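Local coordinates for CRISPR-associated protein, Cse1 family (Acidimicrobium ferrooxidans, PDB 4H3T) that probably serves as the large subunit of a type I-E CRISPR Cascade complex, in which Cse1 proteins help recognise target DNA and recruit the nuclease Cas3, at residues A[114-122]-A[178-186]; A[164-175]-A[260-268]. The protein carries 1 engineered substitution. One frame throughout, in Å; residues are numbered along the deposited sequence.

From the N terminus, 114-122 comes first, in the loop that follows helix 88-98; then 164-175, the C-terminal end of helix 157-170 and the turn beyond it; then 178-186; and last 260-268, which enters strand 263-272. Contact 1 closes a loop of 55 residues and contact 2 one of 84, and because their segments alternate the two closures cross, a worked example of interleaved contacts. Contact 2 sets the helix against the strand, while contact 1 joins two loops and is partly buried. They also touch directly: V114 N lies 3.1 Å from I265 O, and R266 NH1 probably donates to L117 O, anchoring 114-122 to the strand.

Contact 1: A[114-122]-A[178-186]; sequences VADLEPAGK and GAKGNPKVK
P119 and A179 sit opposite each other as a single isolated beta bridge, their CA atoms 4.7 Å apart, with two backbone hydrogen bonds flanking the pair: K180 N to E118 O, nearly straight at 168°, and A120 N to G178 O, each 2.9 Å. The bridge joins two segments that have no regular strand, and it runs straight into a type II turn from A179 to N182, where G181 adopts a positive phi. A water spans the same two residues as the first of these bonds, accepting from E118 N and donating to K180 O, and so takes the place of a second direct bond between them. Beside the bridge, E118 and K180 lie side by side and point the same way. K180 starts with CG opposite its own backbone N (chi1 -176°) and remains extended to its amine, so its aliphatic part runs along the glutamate, with K180 CD 3.5 Å from E118 OE1. The charged ends form only a long salt bridge. Apolar contacts finish the joint: L117 CD1 meets the methyl of A179, and L117 also rests on L282 of strand 275-289. At the other end, A120 CB reaches V185 CG1 at 4.3 Å.

Contact 2: A[164-175]-A[260-268]; sequences LVERHAFGSASD and WQGRRIRLF
D175 OD2, in this packing of a helix on a strand, is held by two arginines, R263 from the strand and R167 from its own segment: R263 NE reaches it at 2.7 Å through the anti lone pair, while R167 NE approaches on the syn side. R167 also sends NH1 to D175 OD1, a side-on, two-nitrogen grip that fixes the rotation of the carboxylate. OD2 lies in the guanidinium plane of R263, and the bond from NE is almost straight; that plane stands 82° from the carboxylate. R263 NH2 donates to S172 O at 2.9 Å, from the face opposite the one used by D175 N, and has a further partner in A193 O. One carboxylate thus bridges two arginines and ties the turn after helix 157-170 to the start of strand 263-272; the short helix and strand segments run nearly antiparallel, at 155°, with 8.6 Å between their axes.

H168 makes the second anchor. Its CG lies opposite the carbonyl carbon (chi1 -83°), which carries the ring to the strand, where H168 ND1 accepts from R263 N at 3.0 Å with the donor tilted from the ring plane. H168 NE2 bonds to F112 O, consistent with a neutral ring protonated there. The imidazole is sandwiched: the Q261 amide, itself held by T259 O, covers one face, and I265 CD1 makes a CH-pi contact with the other. Beyond it, L164 CD1 packs on I265 CG2 at 3.7 Å, the two side chains running in opposite directions. Near the helix end the backbones come close at a glycine, G262 CA approaching H168 O at 3.5 Å.

Contact 1: A[114-122]-A[178-186]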
loop_
_atom_site.group_PDB
_atom_site.type_symbol
_atom_site.label_atom_id
_atom_site.label_comp_id
_atom_site.label_asym_id
_atom_site.label_seq_id
_atom_site.Cartn_x
_atom_site.Cartn_y
_atom_site.Cartn_z
ATOM N N VAL A 114 -5.063 13.011 -23.175
ATOM C CA VAL A 114 -5.952 13.937 -23.910
ATOM C C VAL A 114 -5.177 14.374 -25.134
ATOM O O VAL A 114 -4.176 15.082 -25.011
ATOM C CB VAL A 114 -6.379 15.130 -23.047
ATOM C CG1 VAL A 114 -7.268 16.071 -23.869
ATOM C CG2 VAL A 114 -7.078 14.642 -21.772
ATOM N N ALA A 115 -5.639 13.978 -26.319
ATOM C CA ALA A 115 -4.909 14.208 -27.557
ATOM C C ALA A 115 -4.594 15.679 -27.873
ATOM O O ALA A 115 -3.546 15.977 -28.483
ATOM C CB ALA A 115 -5.706 13.660 -28.721
ATOM N N ASP A 116 -5.540 16.567 -27.616
ATOM C CA ASP A 116 -5.342 17.978 -28.008
ATOM C C ASP A 116 -5.025 18.832 -26.801
ATOM O O ASP A 116 -5.273 20.011 -26.847
ATOM C CB ASP A 116 -6.654 18.478 -28.685
ATOM C CG ASP A 116 -6.996 17.701 -29.950
ATOM O OD1 ASP A 116 -6.119 17.627 -30.868
ATOM O OD2 ASP A 116 -8.116 17.134 -30.014
ATOM N N LEU A 117 -4.622 18.250 -25.688
ATOM C CA LEU A 117 -4.348 19.042 -24.480
ATOM C C LEU A 117 -3.313 20.147 -24.727
ATOM O O LEU A 117 -2.262 19.885 -25.276
ATOM C CB LEU A 117 -3.845 18.182 -23.353
ATOM C CG LEU A 117 -4.041 18.733 -21.903
ATOM C CD1 LEU A 117 -5.513 18.865 -21.536
ATOM C CD2 LEU A 117 -3.380 17.800 -20.908
ATOM N N GLU A 118 -3.606 21.345 -24.296
ATOM C CA GLU A 118 -2.718 22.489 -24.422
ATOM C C GLU A 118 -2.680 23.300 -23.132
ATOM O O GLU A 118 -3.677 23.382 -22.438
ATOM C CB GLU A 118 -3.162 23.426 -25.564
ATOM C CG GLU A 118 -3.018 22.794 -26.943
ATOM C CD GLU A 118 -3.480 23.698 -28.072
ATOM O OE1 GLU A 118 -4.397 24.519 -27.841
ATOM O OE2 GLU A 118 -2.937 23.577 -29.193
ATOM N N PRO A 119 -1.548 23.966 -22.828
ATOM C CA PRO A 119 -1.526 24.859 -21.651
ATOM C C PRO A 119 -2.430 26.083 -21.827
ATOM O O PRO A 119 -2.606 26.574 -22.930
ATOM C CB PRO A 119 -0.048 25.242 -21.532
ATOM C CG PRO A 119 0.551 24.996 -22.858
ATOM C CD PRO A 119 -0.285 24.013 -23.597
ATOM N N ALA A 120 -3.075 26.545 -20.753
ATOM C CA ALA A 120 -3.941 27.748 -20.809
ATOM C C ALA A 120 -3.151 29.030 -21.148
ATOM O O ALA A 120 -3.707 29.960 -21.738
ATOM C CB ALA A 120 -4.655 27.941 -19.497
ATOM N N GLY A 121 -1.897 29.082 -20.729
ATOM C CA GLY A 121 -1.008 30.204 -21.037
ATOM C C GLY A 121 0.375 29.718 -21.442
ATOM O O GLY A 121 0.537 28.613 -21.981
ATOM N N LYS A 122 1.395 30.500 -21.117
ATOM C CA LYS A 122 2.791 30.192 -21.453
ATOM C C LYS A 122 3.451 29.261 -20.402
ATOM O O LYS A 122 2.991 29.201 -19.259
ATOM C CB LYS A 122 3.551 31.540 -21.553
ATOM C CG LYS A 122 2.912 32.501 -22.599
ATOM C CD LYS A 122 2.973 33.992 -22.233
ATOM C CE LYS A 122 3.985 34.781 -23.033
ATOM N NZ LYS A 122 3.976 36.223 -22.652
ATOM N N GLY A 178 -2.708 25.030 -15.512
ATOM C CA GLY A 178 -4.021 25.165 -16.098
ATOM C C GLY A 178 -4.047 24.639 -17.522
ATOM O O GLY A 178 -3.137 24.910 -18.306
ATOM N N ALA A 179 -5.145 23.999 -17.902
ATOM C CA ALA A 179 -5.339 23.529 -19.266
ATOM C C ALA A 179 -6.270 24.477 -20.008
ATOM O O ALA A 179 -7.309 24.907 -19.469
ATOM C CB ALA A 179 -5.918 22.124 -19.273
ATOM N N LYS A 180 -5.951 24.728 -21.276
ATOM C CA LYS A 180 -6.829 25.507 -22.133
ATOM C C LYS A 180 -8.143 24.748 -22.312
ATOM O O LYS A 180 -8.127 23.520 -22.475
ATOM C CB LYS A 180 -6.156 25.721 -23.487
ATOM C CG LYS A 180 -6.934 26.618 -24.444
ATOM C CD LYS A 180 -6.171 26.717 -25.784
ATOM C CE LYS A 180 -6.627 27.888 -26.625
ATOM N NZ LYS A 180 -5.748 28.100 -27.810
ATOM N N GLY A 181 -9.256 25.454 -22.213
ATOM C CA GLY A 181 -10.582 24.846 -22.320
ATOM C C GLY A 181 -11.159 24.379 -20.989
ATOM O O GLY A 181 -12.281 23.869 -20.954
ATOM N N ASN A 182 -10.414 24.528 -19.879
ATOM C CA ASN A 182 -10.949 24.189 -18.579
ATOM C C ASN A 182 -11.446 25.515 -17.973
ATOM O O ASN A 182 -10.612 26.335 -17.573
ATOM C CB ASN A 182 -9.924 23.524 -17.725
ATOM C CG ASN A 182 -10.375 23.296 -16.306
ATOM O OD1 ASN A 182 -11.540 23.481 -15.953
ATOM N ND2 ASN A 182 -9.456 22.963 -15.440
ATOM N N PRO A 183 -12.759 25.726 -17.853
ATOM C CA PRO A 183 -13.249 27.017 -17.336
ATOM C C PRO A 183 -13.072 27.194 -15.826
ATOM O O PRO A 183 -13.323 28.271 -15.344
ATOM C CB PRO A 183 -14.719 27.019 -17.765
ATOM C CG PRO A 183 -15.103 25.610 -17.706
ATOM C CD PRO A 183 -13.900 24.880 -18.275
ATOM N N LYS A 184 -12.548 26.200 -15.103
ATOM C CA LYS A 184 -12.231 26.349 -13.678
ATOM C C LYS A 184 -10.881 27.024 -13.452
ATOM O O LYS A 184 -10.550 27.343 -12.300
ATOM C CB LYS A 184 -12.178 24.983 -13.002
ATOM C CG LYS A 184 -13.549 24.358 -12.904
ATOM C CD LYS A 184 -13.453 22.914 -12.436
ATOM C CE LYS A 184 -14.841 22.291 -12.392
ATOM N NZ LYS A 184 -14.795 20.902 -11.928
ATOM N N VAL A 185 -10.083 27.189 -14.518
ATOM C CA VAL A 185 -8.763 27.806 -14.405
ATOM C C VAL A 185 -8.919 29.267 -13.940
ATOM O O VAL A 185 -9.737 29.984 -14.485
ATOM C CB VAL A 185 -7.974 27.663 -15.731
ATOM C CG1 VAL A 185 -6.742 28.596 -15.784
ATOM C CG2 VAL A 185 -7.586 26.203 -15.962
ATOM N N LYS A 186 -8.189 29.649 -12.862
ATOM C CA LYS A 186 -8.147 31.005 -12.245
ATOM C C LYS A 186 -6.702 31.277 -11.859
ATOM O O LYS A 186 -6.051 30.379 -11.352
ATOM C CB LYS A 186 -9.066 31.102 -10.990
ATOM C CG LYS A 186 -10.546 30.988 -11.298
ATOM C CD LYS A 186 -11.413 30.927 -10.025
ATOM C CE LYS A 186 -12.858 30.538 -10.316
ATOM N NZ LYS A 186 -13.025 29.073 -10.607
HETATM O O HOH W 1 -6.463 21.678 -23.732
#

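Contact 2: A[164-175]-A[260-268]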
loop_
_atom_site.group_PDB
_atom_site.type_symbol
_atom_site.label_atom_id
_atom_site.label_comp_id
_atom_site.label_asym_id
_atom_site.label_seq_id
_atom_site.Cartn_x
_atom_site.Cartn_y
_atom_site.Cartn_z
ATOM N N LEU A 164 2.730 7.238 -16.369
ATOM C CA LEU A 164 1.436 7.788 -16.735
ATOM C C LEU A 164 0.312 7.130 -15.913
ATOM O O LEU A 164 -0.511 7.821 -15.355
ATOM C CB LEU A 164 1.225 7.580 -18.230
ATOM C CG LEU A 164 -0.083 7.933 -18.848
ATOM C CD1 LEU A 164 -0.377 9.420 -18.670
ATOM C CD2 LEU A 164 -0.060 7.576 -20.327
ATOM N N VAL A 165 0.357 5.787 -15.784
ATOM C CA VAL A 165 -0.567 5.013 -15.020
ATOM C C VAL A 165 -0.438 5.391 -13.561
ATOM O O VAL A 165 -1.429 5.655 -12.889
ATOM C CB VAL A 165 -0.366 3.503 -15.250
ATOM C CG1 VAL A 165 -1.298 2.700 -14.307
ATOM C CG2 VAL A 165 -0.682 3.142 -16.708
ATOM N N GLU A 166 0.781 5.559 -13.098
ATOM C CA GLU A 166 1.003 5.932 -11.717
ATOM C C GLU A 166 0.524 7.336 -11.420
ATOM O O GLU A 166 -0.023 7.561 -10.333
ATOM C CB GLU A 166 2.513 5.779 -11.377
ATOM C CG GLU A 166 2.899 5.955 -9.897
ATOM C CD GLU A 166 3.284 7.348 -9.431
ATOM O OE1 GLU A 166 3.056 8.306 -10.199
ATOM O OE2 GLU A 166 3.735 7.496 -8.267
ATOM N N ARG A 167 0.741 8.303 -12.334
ATOM C CA ARG A 167 0.448 9.694 -12.016
ATOM C C ARG A 167 -1.044 9.966 -11.889
ATOM O O ARG A 167 -1.422 10.835 -11.128
ATOM C CB ARG A 167 1.098 10.625 -13.047
ATOM C CG ARG A 167 1.040 12.072 -12.657
ATOM C CD ARG A 167 1.569 12.384 -11.274
ATOM N NE ARG A 167 2.059 13.751 -11.253
ATOM C CZ ARG A 167 3.286 14.128 -11.552
ATOM N NH1 ARG A 167 3.598 15.425 -11.600
ATOM N NH2 ARG A 167 4.211 13.225 -11.850
ATOM N N HIS A 168 -1.884 9.275 -12.640
ATOM C CA HIS A 168 -3.327 9.454 -12.494
ATOM C C HIS A 168 -3.837 9.062 -11.111
ATOM O O HIS A 168 -4.832 9.633 -10.627
ATOM C CB HIS A 168 -4.078 8.617 -13.500
ATOM C CG HIS A 168 -4.214 9.232 -14.840
ATOM N ND1 HIS A 168 -5.054 10.286 -15.050
ATOM C CD2 HIS A 168 -3.522 8.979 -15.983
ATOM C CE1 HIS A 168 -4.952 10.568 -16.343
ATOM N NE2 HIS A 168 -4.005 9.831 -16.931
ATOM N N ALA A 169 -3.134 8.141 -10.442
ATOM C CA ALA A 169 -3.512 7.578 -9.134
ATOM C C ALA A 169 -2.785 8.222 -7.947
ATOM O O ALA A 169 -3.315 8.196 -6.857
ATOM C CB ALA A 169 -3.195 6.059 -9.159
ATOM N N PHE A 170 -1.518 8.657 -8.115
ATOM C CA PHE A 170 -0.674 9.085 -7.005
ATOM C C PHE A 170 -0.199 10.541 -7.124
ATOM O O PHE A 170 0.655 10.930 -6.386
ATOM C CB PHE A 170 0.572 8.164 -6.906
ATOM C CG PHE A 170 0.318 6.865 -6.192
ATOM C CD1 PHE A 170 0.351 6.808 -4.818
ATOM C CD2 PHE A 170 0.138 5.680 -6.901
ATOM C CE1 PHE A 170 0.169 5.595 -4.132
ATOM C CE2 PHE A 170 -0.018 4.448 -6.209
ATOM C CZ PHE A 170 0.003 4.431 -4.828
ATOM N N GLY A 171 -0.801 11.347 -7.958
ATOM C CA GLY A 171 -0.364 12.727 -8.084
ATOM C C GLY A 171 -0.613 13.594 -6.841
ATOM O O GLY A 171 -1.348 13.233 -5.922
ATOM N N SER A 172 0.050 14.736 -6.777
ATOM C CA SER A 172 -0.095 15.643 -5.640
ATOM C C SER A 172 -0.851 16.913 -6.107
ATOM O O SER A 172 -1.159 17.059 -7.306
ATOM C CB SER A 172 1.292 16.000 -5.104
ATOM O OG SER A 172 1.914 16.954 -5.953
ATOM N N ALA A 173 -1.047 17.876 -5.175
ATOM C CA ALA A 173 -1.682 19.161 -5.480
ATOM C C ALA A 173 -0.774 20.058 -6.302
ATOM O O ALA A 173 -1.235 21.106 -6.746
ATOM C CB ALA A 173 -2.100 19.870 -4.203
ATOM N N SER A 174 0.501 19.656 -6.544
ATOM C CA SER A 174 1.425 20.377 -7.450
ATOM C C SER A 174 0.978 20.288 -8.911
ATOM O O SER A 174 1.466 21.070 -9.709
ATOM C CB SER A 174 2.850 19.800 -7.366
ATOM O OG SER A 174 3.362 20.029 -6.065
ATOM N N ASP A 175 0.068 19.379 -9.280
ATOM C CA ASP A 175 -0.329 19.185 -10.696
ATOM C C ASP A 175 -1.430 20.200 -11.070
ATOM O O ASP A 175 -2.494 19.813 -11.495
ATOM C CB ASP A 175 -0.815 17.728 -10.887
ATOM C CG ASP A 175 0.211 16.672 -10.594
ATOM O OD1 ASP A 175 1.431 16.988 -10.642
ATOM O OD2 ASP A 175 -0.186 15.505 -10.381
ATOM N N TRP A 260 -9.101 5.230 -13.089
ATOM C CA TRP A 260 -9.597 6.588 -12.943
ATOM C C TRP A 260 -8.675 7.617 -13.554
ATOM O O TRP A 260 -7.487 7.641 -13.237
ATOM C CB TRP A 260 -9.787 6.903 -11.433
ATOM C CG TRP A 260 -10.646 8.084 -11.163
ATOM C CD1 TRP A 260 -10.246 9.315 -10.740
ATOM C CD2 TRP A 260 -12.071 8.120 -11.226
ATOM N NE1 TRP A 260 -11.341 10.109 -10.507
ATOM C CE2 TRP A 260 -12.478 9.399 -10.794
ATOM C CE3 TRP A 260 -13.053 7.168 -11.504
ATOM C CZ2 TRP A 260 -13.821 9.729 -10.611
ATOM C CZ3 TRP A 260 -14.380 7.498 -11.312
ATOM C CH2 TRP A 260 -14.753 8.776 -10.904
ATOM N N GLN A 261 -9.218 8.459 -14.402
ATOM C CA GLN A 261 -8.494 9.587 -14.967
ATOM C C GLN A 261 -8.524 10.717 -13.968
ATOM O O GLN A 261 -9.191 11.754 -14.160
ATOM C CB GLN A 261 -9.081 9.963 -16.338
ATOM C CG GLN A 261 -9.124 8.788 -17.310
ATOM C CD GLN A 261 -7.751 8.311 -17.688
ATOM O OE1 GLN A 261 -7.077 8.906 -18.509
ATOM N NE2 GLN A 261 -7.294 7.272 -17.049
ATOM N N GLY A 262 -7.631 10.598 -12.981
ATOM C CA GLY A 262 -7.467 11.602 -11.933
ATOM C C GLY A 262 -6.704 12.829 -12.376
ATOM O O GLY A 262 -6.701 13.842 -11.678
ATOM N N ARG A 263 -6.022 12.732 -13.517
ATOM C CA ARG A 263 -5.288 13.831 -14.133
ATOM C C ARG A 263 -5.700 13.950 -15.622
ATOM O O ARG A 263 -6.553 13.198 -16.108
ATOM C CB ARG A 263 -3.753 13.607 -13.974
ATOM C CG ARG A 263 -3.267 13.585 -12.484
ATOM C CD ARG A 263 -3.302 14.952 -11.941
ATOM N NE ARG A 263 -2.861 15.062 -10.537
ATOM C CZ ARG A 263 -3.636 14.971 -9.455
ATOM N NH1 ARG A 263 -4.919 14.660 -9.568
ATOM N NH2 ARG A 263 -3.129 15.181 -8.256
ATOM N N ARG A 264 -5.233 15.013 -16.239
ATOM C CA ARG A 264 -5.303 15.284 -17.656
ATOM C C ARG A 264 -3.850 15.435 -18.111
ATOM O O ARG A 264 -3.134 16.379 -17.704
ATOM C CB ARG A 264 -6.151 16.504 -17.992
ATOM C CG ARG A 264 -7.623 16.324 -17.661
ATOM C CD ARG A 264 -8.306 15.168 -18.395
ATOM N NE ARG A 264 -9.726 15.147 -18.062
ATOM C CZ ARG A 264 -10.295 14.465 -17.092
ATOM N NH1 ARG A 264 -9.598 13.585 -16.395
ATOM N NH2 ARG A 264 -11.606 14.577 -16.874
ATOM N N ILE A 265 -3.404 14.475 -18.895
ATOM C CA ILE A 265 -1.992 14.380 -19.270
ATOM C C ILE A 265 -1.828 14.212 -20.760
ATOM O O ILE A 265 -2.602 13.527 -21.409
ATOM C CB ILE A 265 -1.328 13.193 -18.503
ATOM C CG1 ILE A 265 -1.493 13.353 -16.947
ATOM C CG2 ILE A 265 0.128 13.036 -18.897
ATOM C CD1 ILE A 265 -0.915 12.229 -16.135
ATOM N N ARG A 266 -0.774 14.789 -21.279
ATOM C CA ARG A 266 -0.389 14.596 -22.668
ATOM C C ARG A 266 1.104 14.418 -22.734
ATOM O O ARG A 266 1.850 15.283 -22.203
ATOM C CB ARG A 266 -0.835 15.783 -23.545
ATOM C CG ARG A 266 -0.424 15.640 -25.013
ATOM C CD ARG A 266 -1.048 16.741 -25.836
ATOM N NE ARG A 266 -0.579 16.664 -27.213
ATOM C CZ ARG A 266 -0.808 17.576 -28.152
ATOM N NH1 ARG A 266 -1.473 18.686 -27.861
ATOM N NH2 ARG A 266 -0.340 17.400 -29.387
ATOM N N LEU A 267 1.544 13.293 -23.352
ATOM C CA LEU A 267 2.985 13.028 -23.623
ATOM C C LEU A 267 3.322 13.651 -24.965
ATOM O O LEU A 267 2.480 13.661 -25.854
ATOM C CB LEU A 267 3.303 11.539 -23.688
ATOM C CG LEU A 267 2.916 10.687 -22.502
ATOM C CD1 LEU A 267 3.168 9.205 -22.789
ATOM C CD2 LEU A 267 3.627 11.082 -21.222
ATOM N N PHE A 268 4.497 14.209 -25.115
ATOM C CA PHE A 268 4.935 14.779 -26.406
ATOM C C PHE A 268 6.097 13.921 -26.940
ATOM O O PHE A 268 7.236 14.231 -26.645
ATOM C CB PHE A 268 5.365 16.217 -26.226
ATOM C CG PHE A 268 4.195 17.112 -25.876
ATOM C CD1 PHE A 268 3.384 17.659 -26.881
ATOM C CD2 PHE A 268 3.843 17.336 -24.549
ATOM C CE1 PHE A 268 2.340 18.537 -26.560
ATOM C CE2 PHE A 268 2.760 18.159 -24.227
ATOM C CZ PHE A 268 1.989 18.724 -25.235
#